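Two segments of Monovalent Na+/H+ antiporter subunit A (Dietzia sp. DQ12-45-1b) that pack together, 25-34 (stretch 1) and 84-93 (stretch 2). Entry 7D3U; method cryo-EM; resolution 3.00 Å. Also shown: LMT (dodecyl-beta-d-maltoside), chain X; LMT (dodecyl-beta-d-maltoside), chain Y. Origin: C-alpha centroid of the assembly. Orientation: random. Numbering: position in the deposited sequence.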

# COMPACT_ATOMS: atom_id res chain seq x y z
N GLY B 25 13.47 -27.25 -41.14
CA GLY B 25 12.77 -25.99 -41.22
C GLY B 25 11.26 -26.11 -41.19
O GLY B 25 10.61 -25.69 -40.22
N ARG B 26 10.68 -26.70 -42.23
CA ARG B 26 9.26 -27.00 -42.26
C ARG B 26 8.94 -28.48 -42.32
O ARG B 26 7.80 -28.86 -42.05
CB ARG B 26 8.58 -26.30 -43.45
CG ARG B 26 8.94 -26.90 -44.80
CD ARG B 26 8.23 -26.19 -45.92
NE ARG B 26 8.49 -26.82 -47.22
CZ ARG B 26 7.90 -26.46 -48.35
NH1 ARG B 26 8.20 -27.08 -49.48
NH2 ARG B 26 7.01 -25.47 -48.35
N ASP B 27 9.92 -29.33 -42.65
CA ASP B 27 9.70 -30.77 -42.68
C ASP B 27 9.49 -31.35 -41.29
O ASP B 27 9.19 -32.54 -41.18
CB ASP B 27 10.88 -31.47 -43.35
CG ASP B 27 11.26 -30.84 -44.67
OD1 ASP B 27 10.37 -30.27 -45.34
OD2 ASP B 27 12.45 -30.91 -45.04
N ALA B 28 9.63 -30.55 -40.23
CA ALA B 28 9.37 -31.04 -38.88
C ALA B 28 7.93 -31.47 -38.69
O ALA B 28 7.63 -32.18 -37.73
CB ALA B 28 9.73 -29.97 -37.85
N GLY B 29 7.03 -31.05 -39.58
CA GLY B 29 5.67 -31.54 -39.54
C GLY B 29 5.52 -32.99 -39.95
O GLY B 29 4.45 -33.57 -39.72
N TRP B 30 6.56 -33.58 -40.54
CA TRP B 30 6.50 -34.99 -40.93
C TRP B 30 6.73 -35.91 -39.74
O TRP B 30 5.96 -36.87 -39.57
CB TRP B 30 7.51 -35.28 -42.05
CG TRP B 30 7.10 -34.78 -43.39
CD1 TRP B 30 7.83 -33.98 -44.22
CD2 TRP B 30 5.87 -35.05 -44.07
NE1 TRP B 30 7.12 -33.73 -45.38
CE2 TRP B 30 5.92 -34.38 -45.31
CE3 TRP B 30 4.73 -35.79 -43.76
CZ2 TRP B 30 4.87 -34.42 -46.23
CZ3 TRP B 30 3.69 -35.83 -44.67
CH2 TRP B 30 3.77 -35.15 -45.89
N PRO B 31 7.75 -35.70 -38.90
CA PRO B 31 7.86 -36.54 -37.70
C PRO B 31 6.67 -36.39 -36.77
O PRO B 31 6.12 -37.40 -36.31
CB PRO B 31 9.16 -36.05 -37.05
CG PRO B 31 9.94 -35.50 -38.17
CD PRO B 31 8.93 -34.83 -39.04
N LEU B 32 6.25 -35.15 -36.49
CA LEU B 32 5.12 -34.94 -35.60
C LEU B 32 3.86 -35.62 -36.12
O LEU B 32 3.12 -36.24 -35.35
CB LEU B 32 4.88 -33.44 -35.40
CG LEU B 32 6.09 -32.67 -34.86
CD1 LEU B 32 5.80 -31.19 -34.78
CD2 LEU B 32 6.49 -33.21 -33.50
N ALA B 33 3.61 -35.53 -37.42
CA ALA B 33 2.48 -36.24 -38.01
C ALA B 33 2.59 -37.74 -37.76
O ALA B 33 1.58 -38.41 -37.50
CB ALA B 33 2.39 -35.96 -39.50
N ALA B 34 3.80 -38.28 -37.82
CA ALA B 34 4.05 -39.68 -37.52
C ALA B 34 4.37 -39.92 -36.06
O ALA B 34 4.65 -41.06 -35.67
CB ALA B 34 5.18 -40.22 -38.40
N GLY B 84 -4.96 -33.95 -35.87
CA GLY B 84 -3.71 -33.27 -35.61
C GLY B 84 -2.57 -33.80 -36.45
O GLY B 84 -1.77 -33.03 -36.99
N ALA B 85 -2.50 -35.12 -36.61
CA ALA B 85 -1.46 -35.72 -37.43
C ALA B 85 -1.63 -35.34 -38.90
O ALA B 85 -0.65 -35.00 -39.57
CB ALA B 85 -1.47 -37.24 -37.28
N VAL B 86 -2.86 -35.39 -39.41
CA VAL B 86 -3.05 -35.03 -40.81
C VAL B 86 -2.79 -33.55 -41.02
O VAL B 86 -2.29 -33.14 -42.08
CB VAL B 86 -4.45 -35.46 -41.29
CG1 VAL B 86 -4.72 -34.99 -42.71
CG2 VAL B 86 -4.60 -36.96 -41.19
N VAL B 87 -3.06 -32.71 -40.01
CA VAL B 87 -2.79 -31.29 -40.15
C VAL B 87 -1.29 -31.02 -40.09
O VAL B 87 -0.79 -30.13 -40.77
CB VAL B 87 -3.57 -30.50 -39.09
CG1 VAL B 87 -2.95 -29.13 -38.88
CG2 VAL B 87 -5.01 -30.35 -39.50
N MET B 88 -0.55 -31.80 -39.31
CA MET B 88 0.91 -31.68 -39.34
C MET B 88 1.47 -32.10 -40.69
O MET B 88 2.36 -31.45 -41.24
CB MET B 88 1.54 -32.50 -38.23
CG MET B 88 1.19 -32.03 -36.84
SD MET B 88 1.30 -30.25 -36.67
CE MET B 88 0.51 -30.07 -35.08
N ALA B 89 0.95 -33.21 -41.24
CA ALA B 89 1.39 -33.66 -42.55
C ALA B 89 1.06 -32.64 -43.64
O ALA B 89 1.80 -32.52 -44.62
CB ALA B 89 0.77 -35.01 -42.88
N TYR B 90 -0.04 -31.90 -43.48
CA TYR B 90 -0.39 -30.87 -44.45
C TYR B 90 0.43 -29.60 -44.24
O TYR B 90 0.83 -28.95 -45.21
CB TYR B 90 -1.88 -30.58 -44.35
CG TYR B 90 -2.31 -29.26 -44.95
CD1 TYR B 90 -2.56 -29.15 -46.31
CD2 TYR B 90 -2.47 -28.14 -44.16
CE1 TYR B 90 -2.96 -27.95 -46.86
CE2 TYR B 90 -2.87 -26.94 -44.69
CZ TYR B 90 -3.11 -26.85 -46.04
OH TYR B 90 -3.51 -25.65 -46.58
N SER B 91 0.71 -29.25 -42.98
CA SER B 91 1.45 -28.04 -42.67
C SER B 91 2.94 -28.18 -42.97
O SER B 91 3.62 -27.16 -43.12
CB SER B 91 1.26 -27.67 -41.21
OG SER B 91 2.01 -26.52 -40.88
N SER B 92 3.45 -29.40 -43.04
CA SER B 92 4.85 -29.57 -43.43
C SER B 92 5.09 -29.09 -44.85
O SER B 92 6.22 -28.70 -45.18
CB SER B 92 5.26 -31.03 -43.30
OG SER B 92 6.60 -31.20 -43.71
N ARG B 93 4.06 -29.10 -45.69
CA ARG B 93 4.16 -28.57 -47.04
C ARG B 93 3.45 -27.24 -47.23
O ARG B 93 3.71 -26.55 -48.21
CB ARG B 93 3.60 -29.57 -48.06
CG ARG B 93 4.55 -30.69 -48.42
CD ARG B 93 5.95 -30.17 -48.64
NE ARG B 93 6.95 -31.24 -48.61
CZ ARG B 93 8.22 -31.06 -48.29
NH1 ARG B 93 9.06 -32.09 -48.28
NH2 ARG B 93 8.67 -29.85 -47.97
C1 LMT X . -1.15 -39.10 -41.94
C2 LMT X . -0.23 -38.81 -43.02
C3 LMT X . -0.49 -38.44 -44.32
C4 LMT X . 0.35 -38.58 -45.48
C5 LMT X . 1.44 -37.88 -45.97
C6 LMT X . 1.41 -38.40 -47.12
C7 LMT X . 2.60 -37.92 -47.37
C8 LMT X . 3.59 -38.46 -48.17
C9 LMT X . 3.68 -38.35 -49.60
C10 LMT X . 4.83 -37.95 -50.56
C11 LMT X . 5.15 -38.92 -51.72
C12 LMT X . 5.97 -38.51 -52.91
C1 LMT Y . 4.62 -39.49 -42.45
C2 LMT Y . 5.34 -39.79 -43.73
C3 LMT Y . 6.58 -39.01 -43.99
C4 LMT Y . 6.84 -39.04 -45.47
C5 LMT Y . 7.88 -38.04 -45.84
C6 LMT Y . 7.79 -37.63 -47.27
C7 LMT Y . 8.69 -36.45 -47.52
C8 LMT Y . 8.90 -36.31 -48.98
C9 LMT Y . 9.83 -35.21 -49.37
C10 LMT Y . 11.20 -35.58 -48.89
C11 LMT Y . 12.26 -34.77 -49.56
C12 LMT Y . 12.29 -33.37 -49.05

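Two arginines meet at one end of this contact: Arg26 NE lies 3.1 Å from Arg93 NH2, a pairing of like charges in which both atoms are donors and no hydrogen bond can form. Asp27 offsets part of this charge, its OD1 forming a salt bridge with Arg93 NH2 at 3.2 Å. The CA-to-CB bond of Arg93 points away from stretch 1, but its side chain bends back, with chi1 and chi2 both m, and brings the guanidinium among Arg26, Asp27 and Trp30. Arg93 CD in turn lies over one face of the Arg26 guanidinium.

Beside this cluster, Ser92 OG donates a hydrogen bond to Arg26 O (3.1 Å), tying helix 84-93 to the type I turn from Arg26 to Gly29, which leads into the helix of stretch 1. The two helices run nearly antiparallel, at 168°, and their axes approach to 7.6 Å. Small residues lie where the backbones come nearest, and at Gly29 the lack of a side chain is needed. Gly29 CA packs 3.8 Å from Ser92 CB, and a CB on Gly29 would clash with that atom and with Met88 O. Farther along, the CA atoms of Ala33 and Ala85 are 4.0 Å apart, and the methyl of Ala33 fits against stretch 2, with its CB 3.2 Å from Ala85 O and 3.8 Å from Met88 CB. Leu32 CB extends the apolar packing to Met88 CG at 4.2 Å.

The CA-to-CB bond of Trp30 points away from stretch 2, yet the indole returns to cover Ala89 and Ser92. Ser92 CB sits 3.9 Å from the centroid of the five-membered ring, almost on its normal, in a CH-pi contact, while Trp30 CZ3 touches Ala89 CB at 3.5 Å. Detergent also packs against the indole: the chain Y dodecyl chain covers the opposite face, and chain X approaches the edge, its C5 3.3 Å from Trp30 CZ3. Altogether 598 Å² is buried between the stretches, both sides summed.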